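Local coordinates for protein putative enoyl-CoA hydratase/isomerase (Mycobacterium abscessus, PDB 3RSI) that probably acts as a hydro-lyase of the enoyl-CoA hydratase/isomerase (crotonase) family in lipid metabolism, at residues B[8-16]-B[21-29]; B[127-135]-B[183-193]. One frame throughout, in Å; residues are numbered along the deposited sequence.

Interaction 1: residues B[8-16]-B[21-29]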
# COMPACT_ATOMS: atom_id res chain seq x y z
N ALA B 8 29.22 -25.27 -9.49
CA ALA B 8 30.12 -24.08 -9.48
C ALA B 8 29.52 -22.87 -10.19
O ALA B 8 29.91 -21.73 -9.90
CB ALA B 8 31.48 -24.43 -10.10
N ARG B 9 28.59 -23.11 -11.13
CA ARG B 9 27.92 -22.02 -11.88
C ARG B 9 27.38 -20.95 -10.92
O ARG B 9 27.01 -21.27 -9.80
CB ARG B 9 26.78 -22.57 -12.74
CG ARG B 9 26.70 -21.98 -14.14
CD ARG B 9 25.67 -22.68 -15.02
NE ARG B 9 24.35 -22.13 -14.77
CZ ARG B 9 23.61 -21.42 -15.63
NH1 ARG B 9 22.43 -20.97 -15.24
NH2 ARG B 9 24.02 -21.17 -16.87
N GLU B 10 27.34 -19.68 -11.35
CA GLU B 10 26.94 -18.59 -10.44
C GLU B 10 25.44 -18.54 -10.21
O GLU B 10 24.97 -18.03 -9.18
CB GLU B 10 27.47 -17.25 -10.93
CG GLU B 10 28.98 -17.14 -10.85
CD GLU B 10 29.49 -15.88 -11.47
OE1 GLU B 10 29.10 -14.80 -10.99
OE2 GLU B 10 30.26 -15.96 -12.44
N LEU B 11 24.68 -19.06 -11.18
CA LEU B 11 23.26 -19.32 -10.96
C LEU B 11 22.97 -20.79 -11.24
O LEU B 11 23.04 -21.24 -12.40
CB LEU B 11 22.41 -18.41 -11.83
CG LEU B 11 20.90 -18.41 -11.60
CD1 LEU B 11 20.56 -17.67 -10.31
CD2 LEU B 11 20.17 -17.77 -12.81
N LEU B 12 22.66 -21.54 -10.18
CA LEU B 12 22.24 -22.93 -10.32
C LEU B 12 20.79 -23.01 -10.79
O LEU B 12 19.93 -22.28 -10.30
CB LEU B 12 22.42 -23.71 -9.03
CG LEU B 12 23.83 -23.72 -8.43
CD1 LEU B 12 23.81 -24.41 -7.07
CD2 LEU B 12 24.81 -24.40 -9.39
N VAL B 13 20.53 -23.88 -11.75
CA VAL B 13 19.20 -24.07 -12.29
C VAL B 13 18.85 -25.55 -12.16
O VAL B 13 19.53 -26.42 -12.74
CB VAL B 13 19.10 -23.60 -13.75
CG1 VAL B 13 17.69 -23.90 -14.33
CG2 VAL B 13 19.44 -22.11 -13.86
N GLU B 14 17.82 -25.82 -11.36
CA GLU B 14 17.37 -27.17 -11.07
C GLU B 14 15.89 -27.32 -11.42
O GLU B 14 15.05 -26.53 -10.98
CB GLU B 14 17.62 -27.48 -9.59
CG GLU B 14 16.77 -28.62 -9.00
CD GLU B 14 16.89 -28.76 -7.49
OE1 GLU B 14 17.72 -28.05 -6.88
OE2 GLU B 14 16.15 -29.62 -6.93
N ARG B 15 15.56 -28.34 -12.20
CA ARG B 15 14.16 -28.63 -12.58
C ARG B 15 13.63 -29.78 -11.72
O ARG B 15 14.23 -30.86 -11.72
CB ARG B 15 14.12 -28.99 -14.06
CG ARG B 15 12.75 -29.28 -14.61
CD ARG B 15 11.93 -28.05 -14.88
NE ARG B 15 10.70 -28.40 -15.59
CZ ARG B 15 10.53 -28.32 -16.91
NH1 ARG B 15 11.49 -27.89 -17.71
NH2 ARG B 15 9.36 -28.67 -17.44
N ASP B 16 12.54 -29.55 -10.99
CA ASP B 16 11.82 -30.58 -10.23
C ASP B 16 10.36 -30.66 -10.73
O ASP B 16 9.46 -30.03 -10.16
CB ASP B 16 11.84 -30.25 -8.72
CG ASP B 16 11.12 -31.30 -7.86
OD1 ASP B 16 11.11 -32.49 -8.24
OD2 ASP B 16 10.56 -30.94 -6.79
N ILE B 21 14.01 -24.29 -9.61
CA ILE B 21 14.66 -23.62 -8.50
C ILE B 21 15.96 -23.00 -8.98
O ILE B 21 16.82 -23.69 -9.55
CB ILE B 21 14.99 -24.61 -7.35
CG1 ILE B 21 13.72 -25.33 -6.89
CG2 ILE B 21 15.64 -23.87 -6.18
CD1 ILE B 21 14.03 -26.62 -6.19
N LEU B 22 16.06 -21.69 -8.75
CA LEU B 22 17.22 -20.90 -9.11
C LEU B 22 17.98 -20.59 -7.84
O LEU B 22 17.40 -20.09 -6.87
CB LEU B 22 16.76 -19.60 -9.77
CG LEU B 22 15.92 -19.71 -11.04
CD1 LEU B 22 15.55 -18.32 -11.54
CD2 LEU B 22 16.70 -20.47 -12.10
N THR B 23 19.27 -20.88 -7.84
CA THR B 23 20.07 -20.65 -6.66
C THR B 23 21.25 -19.75 -6.99
O THR B 23 22.13 -20.17 -7.74
CB THR B 23 20.57 -21.95 -6.03
OG1 THR B 23 19.45 -22.77 -5.70
CG2 THR B 23 21.38 -21.66 -4.76
N MET B 24 21.24 -18.54 -6.44
CA MET B 24 22.34 -17.61 -6.57
C MET B 24 23.52 -18.21 -5.80
O MET B 24 23.38 -18.53 -4.62
CB MET B 24 21.95 -16.25 -6.01
CG MET B 24 20.84 -15.58 -6.77
SD MET B 24 20.21 -14.09 -6.00
CE MET B 24 19.17 -14.84 -4.71
N ASN B 25 24.64 -18.40 -6.48
CA ASN B 25 25.74 -19.24 -5.98
C ASN B 25 27.12 -18.60 -6.12
O ASN B 25 27.88 -18.92 -7.02
CB ASN B 25 25.73 -20.56 -6.75
CG ASN B 25 26.75 -21.55 -6.23
OD1 ASN B 25 27.04 -21.59 -5.04
ND2 ASN B 25 27.31 -22.33 -7.13
N ARG B 26 27.42 -17.66 -5.24
CA ARG B 26 28.79 -17.11 -5.11
C ARG B 26 29.10 -16.93 -3.63
O ARG B 26 29.07 -15.81 -3.10
CB ARG B 26 28.93 -15.77 -5.82
CG ARG B 26 28.66 -15.77 -7.29
CD ARG B 26 28.76 -14.36 -7.83
NE ARG B 26 30.15 -13.86 -7.86
CZ ARG B 26 30.51 -12.60 -7.63
NH1 ARG B 26 29.61 -11.67 -7.30
NH2 ARG B 26 31.79 -12.25 -7.71
N PRO B 27 29.40 -18.04 -2.95
CA PRO B 27 29.53 -18.00 -1.49
C PRO B 27 30.60 -17.02 -0.98
O PRO B 27 30.39 -16.38 0.04
CB PRO B 27 29.90 -19.44 -1.14
CG PRO B 27 29.44 -20.26 -2.24
CD PRO B 27 29.43 -19.41 -3.48
N HIS B 28 31.69 -16.89 -1.71
CA HIS B 28 32.77 -15.97 -1.38
C HIS B 28 32.35 -14.50 -1.36
O HIS B 28 33.05 -13.67 -0.80
CB HIS B 28 33.95 -16.19 -2.34
CG HIS B 28 33.58 -16.15 -3.79
ND1 HIS B 28 33.85 -15.06 -4.59
CD2 HIS B 28 32.95 -17.05 -4.58
CE1 HIS B 28 33.42 -15.30 -5.81
NE2 HIS B 28 32.86 -16.50 -5.83
N ARG B 29 31.19 -14.18 -1.96
CA ARG B 29 30.61 -12.85 -1.95
C ARG B 29 29.16 -12.87 -1.45
O ARG B 29 28.39 -11.96 -1.77
CB ARG B 29 30.62 -12.26 -3.37
CG ARG B 29 32.03 -12.01 -3.96
CD ARG B 29 32.72 -10.82 -3.36
NE ARG B 29 31.81 -9.71 -3.09
CZ ARG B 29 31.34 -8.84 -3.98
NH1 ARG B 29 31.68 -8.93 -5.27
NH2 ARG B 29 30.52 -7.87 -3.59
O HOH W 1 30.25 -20.06 -7.82

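Interaction 2: residues B[127-135]-B[183-193]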
# COMPACT_ATOMS: atom_id res chain seq x y z
N ARG B 127 9.02 8.61 9.90
CA ARG B 127 8.05 9.02 10.92
C ARG B 127 8.22 8.21 12.18
O ARG B 127 8.11 6.98 12.15
CB ARG B 127 6.63 8.84 10.38
CG ARG B 127 6.33 9.69 9.15
CD ARG B 127 5.09 9.26 8.39
NE ARG B 127 5.05 9.84 7.04
CZ ARG B 127 4.22 9.48 6.07
NH1 ARG B 127 3.32 8.54 6.28
NH2 ARG B 127 4.31 10.05 4.87
N VAL B 128 8.47 8.91 13.28
CA VAL B 128 8.64 8.31 14.59
C VAL B 128 7.49 8.76 15.48
O VAL B 128 7.26 9.97 15.66
CB VAL B 128 9.96 8.76 15.25
CG1 VAL B 128 10.12 8.07 16.63
CG2 VAL B 128 11.15 8.47 14.34
N SER B 129 6.77 7.80 16.06
CA SER B 129 5.65 8.13 16.94
C SER B 129 5.94 7.85 18.40
O SER B 129 6.30 6.73 18.80
CB SER B 129 4.40 7.33 16.54
OG SER B 129 3.31 7.68 17.36
N ASP B 130 5.73 8.88 19.21
CA ASP B 130 5.60 8.69 20.65
C ASP B 130 4.51 7.65 20.90
O ASP B 130 3.47 7.64 20.25
CB ASP B 130 5.21 10.02 21.31
CG ASP B 130 5.30 9.98 22.81
OD1 ASP B 130 4.42 9.38 23.45
OD2 ASP B 130 6.25 10.57 23.36
N GLU B 131 4.79 6.76 21.85
CA GLU B 131 3.85 5.83 22.45
C GLU B 131 2.42 6.37 22.61
O GLU B 131 1.43 5.66 22.42
CB GLU B 131 4.36 5.56 23.87
CG GLU B 131 4.20 4.21 24.36
CD GLU B 131 4.64 4.08 25.80
OE1 GLU B 131 5.55 4.82 26.28
OE2 GLU B 131 4.05 3.22 26.46
N HIS B 132 2.31 7.62 23.04
CA HIS B 132 1.01 8.20 23.37
C HIS B 132 0.43 9.13 22.29
O HIS B 132 -0.64 9.67 22.47
CB HIS B 132 1.07 8.94 24.72
CG HIS B 132 1.53 8.08 25.85
ND1 HIS B 132 0.95 6.86 26.13
CD2 HIS B 132 2.48 8.27 26.79
CE1 HIS B 132 1.55 6.33 27.18
NE2 HIS B 132 2.48 7.16 27.60
N ALA B 133 1.13 9.29 21.17
CA ALA B 133 0.59 10.04 20.02
C ALA B 133 -0.68 9.41 19.46
O ALA B 133 -0.92 8.20 19.60
CB ALA B 133 1.63 10.17 18.95
N THR B 134 -1.52 10.25 18.87
CA THR B 134 -2.72 9.81 18.14
C THR B 134 -2.72 10.49 16.77
O THR B 134 -2.11 11.55 16.61
CB THR B 134 -4.02 10.15 18.90
OG1 THR B 134 -4.08 11.56 19.19
CG2 THR B 134 -4.10 9.37 20.19
N PHE B 135 -3.41 9.87 15.81
CA PHE B 135 -3.43 10.31 14.41
C PHE B 135 -4.84 10.34 13.87
O PHE B 135 -5.55 9.36 13.93
CB PHE B 135 -2.58 9.34 13.59
CG PHE B 135 -1.16 9.28 14.04
CD1 PHE B 135 -0.19 10.05 13.43
CD2 PHE B 135 -0.80 8.51 15.14
CE1 PHE B 135 1.15 10.03 13.89
CE2 PHE B 135 0.51 8.48 15.61
CZ PHE B 135 1.49 9.25 14.97
N LEU B 183 1.36 3.94 8.85
CA LEU B 183 1.32 5.39 8.75
C LEU B 183 2.62 5.97 9.33
O LEU B 183 3.12 6.99 8.86
CB LEU B 183 0.10 5.93 9.53
CG LEU B 183 -0.08 7.44 9.50
CD1 LEU B 183 -0.29 7.97 8.10
CD2 LEU B 183 -1.25 7.83 10.41
N VAL B 184 3.16 5.30 10.35
CA VAL B 184 4.46 5.66 10.92
C VAL B 184 5.39 4.45 10.86
O VAL B 184 4.93 3.31 10.71
CB VAL B 184 4.33 6.19 12.36
CG1 VAL B 184 3.38 7.41 12.41
CG2 VAL B 184 3.83 5.10 13.31
N GLY B 185 6.69 4.70 11.00
CA GLY B 185 7.69 3.66 10.88
C GLY B 185 8.28 3.18 12.19
O GLY B 185 8.99 2.17 12.21
N HIS B 186 8.01 3.90 13.28
CA HIS B 186 8.49 3.54 14.61
C HIS B 186 7.46 3.98 15.68
O HIS B 186 6.77 5.01 15.51
CB HIS B 186 9.80 4.28 14.93
CG HIS B 186 10.93 3.94 14.02
ND1 HIS B 186 11.78 2.88 14.25
CD2 HIS B 186 11.32 4.50 12.85
CE1 HIS B 186 12.66 2.82 13.26
NE2 HIS B 186 12.40 3.79 12.40
N VAL B 187 7.37 3.21 16.76
CA VAL B 187 6.70 3.66 17.98
C VAL B 187 7.70 3.53 19.12
O VAL B 187 8.29 2.46 19.31
CB VAL B 187 5.43 2.85 18.34
CG1 VAL B 187 4.76 3.44 19.62
CG2 VAL B 187 4.47 2.84 17.21
N VAL B 188 7.92 4.62 19.85
CA VAL B 188 8.99 4.66 20.84
C VAL B 188 8.45 5.09 22.22
O VAL B 188 7.36 5.64 22.28
CB VAL B 188 10.09 5.62 20.39
CG1 VAL B 188 10.69 5.17 19.02
CG2 VAL B 188 9.58 7.07 20.33
N PRO B 189 9.20 4.84 23.31
CA PRO B 189 8.72 5.22 24.64
C PRO B 189 8.45 6.72 24.78
O PRO B 189 9.13 7.54 24.16
CB PRO B 189 9.86 4.78 25.59
CG PRO B 189 10.56 3.67 24.87
CD PRO B 189 10.40 3.98 23.39
N ALA B 190 7.44 7.03 25.59
CA ALA B 190 7.03 8.40 25.89
C ALA B 190 8.19 9.35 26.02
O ALA B 190 9.13 9.10 26.77
CB ALA B 190 6.19 8.43 27.19
N GLY B 191 8.15 10.45 25.27
CA GLY B 191 9.15 11.50 25.42
C GLY B 191 10.42 11.32 24.62
O GLY B 191 11.29 12.18 24.69
N THR B 192 10.55 10.22 23.87
CA THR B 192 11.81 9.92 23.15
C THR B 192 11.76 10.09 21.61
O THR B 192 12.78 9.84 20.94
CB THR B 192 12.33 8.48 23.50
OG1 THR B 192 11.51 7.48 22.88
CG2 THR B 192 12.38 8.28 25.03
N ALA B 193 10.62 10.50 21.06
CA ALA B 193 10.47 10.64 19.59
C ALA B 193 11.55 11.51 18.95
O ALA B 193 12.10 11.14 17.91
CB ALA B 193 9.10 11.17 19.23
O HOH W 2 8.21 11.97 22.23

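Interaction 1: residues B[8-16]-B[21-29]
Val13 and Leu22 meet on the face they share with Leu11 and Met24: their side chains run alongside each other in the same direction, and Val13 CG2 lies 3.6 Å from Leu22 CD2. With CG of Leu11 beside its carbonyl carbon (chi1 -172°), CD1 swings over the Thr23 carbonyl and comes to 4.1 Å from Met24 CG. This face turns to helix 35-50, where Phe41 packs on Leu11 and Trp45 on Leu22.

Between the faces runs an antiparallel backbone, its strand axes 4.6 Å apart at 163°. Leu12 and Thr23 form one hydrogen-bonded pair, Glu14 and Ile21 the other. On the face of these four residues the Glu14 carboxylate lies beside Ile21 CD1, and Arg198 of the second subunit packs on Ile21.

Beyond the strands, backbone and side chain of Asn25 both bond: N to Glu10 O, ND2 to Arg9 O (2.9 Å), tilted from the carbonyl plane; one water donates to both Ala8 O and Asn25 O. At the outer edge Glu10 and Arg26 lie side by side with carboxylate and guanidinium planes 45° apart. Glu10 OE1 sits 3.4 Å from Arg26 NE but well out of the guanidinium plane, a purely electrostatic pairing; Ser34 OG hydrogen-bonds to OE1, and Arg26 NH1 to Ala32 O.

The arrangement is the N-terminal beta hairpin of a crotonase-like fold, with strand 56-61 continuing the sheet beyond strand 19-24.

Interaction 2: residues B[127-135]-B[183-193]
Asp130 and Gly191 make a nearly straight bond: Gly191 N donates to Asp130 OD2 at 2.7 Å with a 174° angle, meeting the oxygen on its syn side, somewhat out of the carboxylate plane. A water also donates to OD2 and accepts from Ala193 N. The other oxygen, OD1, takes His132 N on its anti lone pair, an Asx turn; CG anti to the backbone N (chi1 -169°) sets the carboxylate between the 130-133 turn and the 189-192 turn. Next along, the extended Glu131 side chain brings OE1 to Ala190 N (3.0 Å), using its anti lone pair.

Behind these carboxylates the backbones pair in parallel. Ser129 N donates to His186 O, Ser129 O accepts Val188 N, and Glu131 N reaches Val188 O nearly in line with that carbonyl. Val128 CG1 touches Val188 CG1 at 3.8 Å, the two side chains crossing at about a right angle, and helix 193-205 covers Val128 through Lys196 and Leu200.

Toward Leu183 apolar packing and a guanidinium bond sit side by side. The Phe135 ring passes obliquely by Leu183 CD2 and by Val184 CG1, which is 3.7 Å from CZ of Phe135. Beside it the extended Arg127 chain places NH1 3.0 Å from Leu183 O, in the guanidinium plane, with an N-H...O angle of 173°, while NH2 is held by Thr124 O and Gln157 OE1. His186 NE2 bonds to Glu165 of the second subunit, which ties this edge to the interface.

Chemically, backbone N-H groups satisfy both Asp130 oxygens; this should favour the ionised carboxylate and fix the type I turn 130-133 against the type II turn 189-192.

Overall arrangement
Interaction 1 closes before interaction 2 opens along the chain, and the two lie on opposite sides of its centre: their centres are 43 Å apart and their nearest atoms about 26 Å, without touching. They belong to separate sheets. Interaction 1 joins strands 11-16 and 19-24, an antiparallel hairpin whose segments are five residues apart at the closest ends; interaction 2 joins strands 126-130 and 186-188, parallel neighbours with 47 residues between the segments, including helices 150-157, 160-169 and 175-180. One is thus a local pairing, the other a pairing of strands distant in sequence. Both also touch the second subunit, interaction 1 by packing on Arg198, interaction 2 by the hydrogen bond of His186 to Glu165, both of that neighbouring subunit.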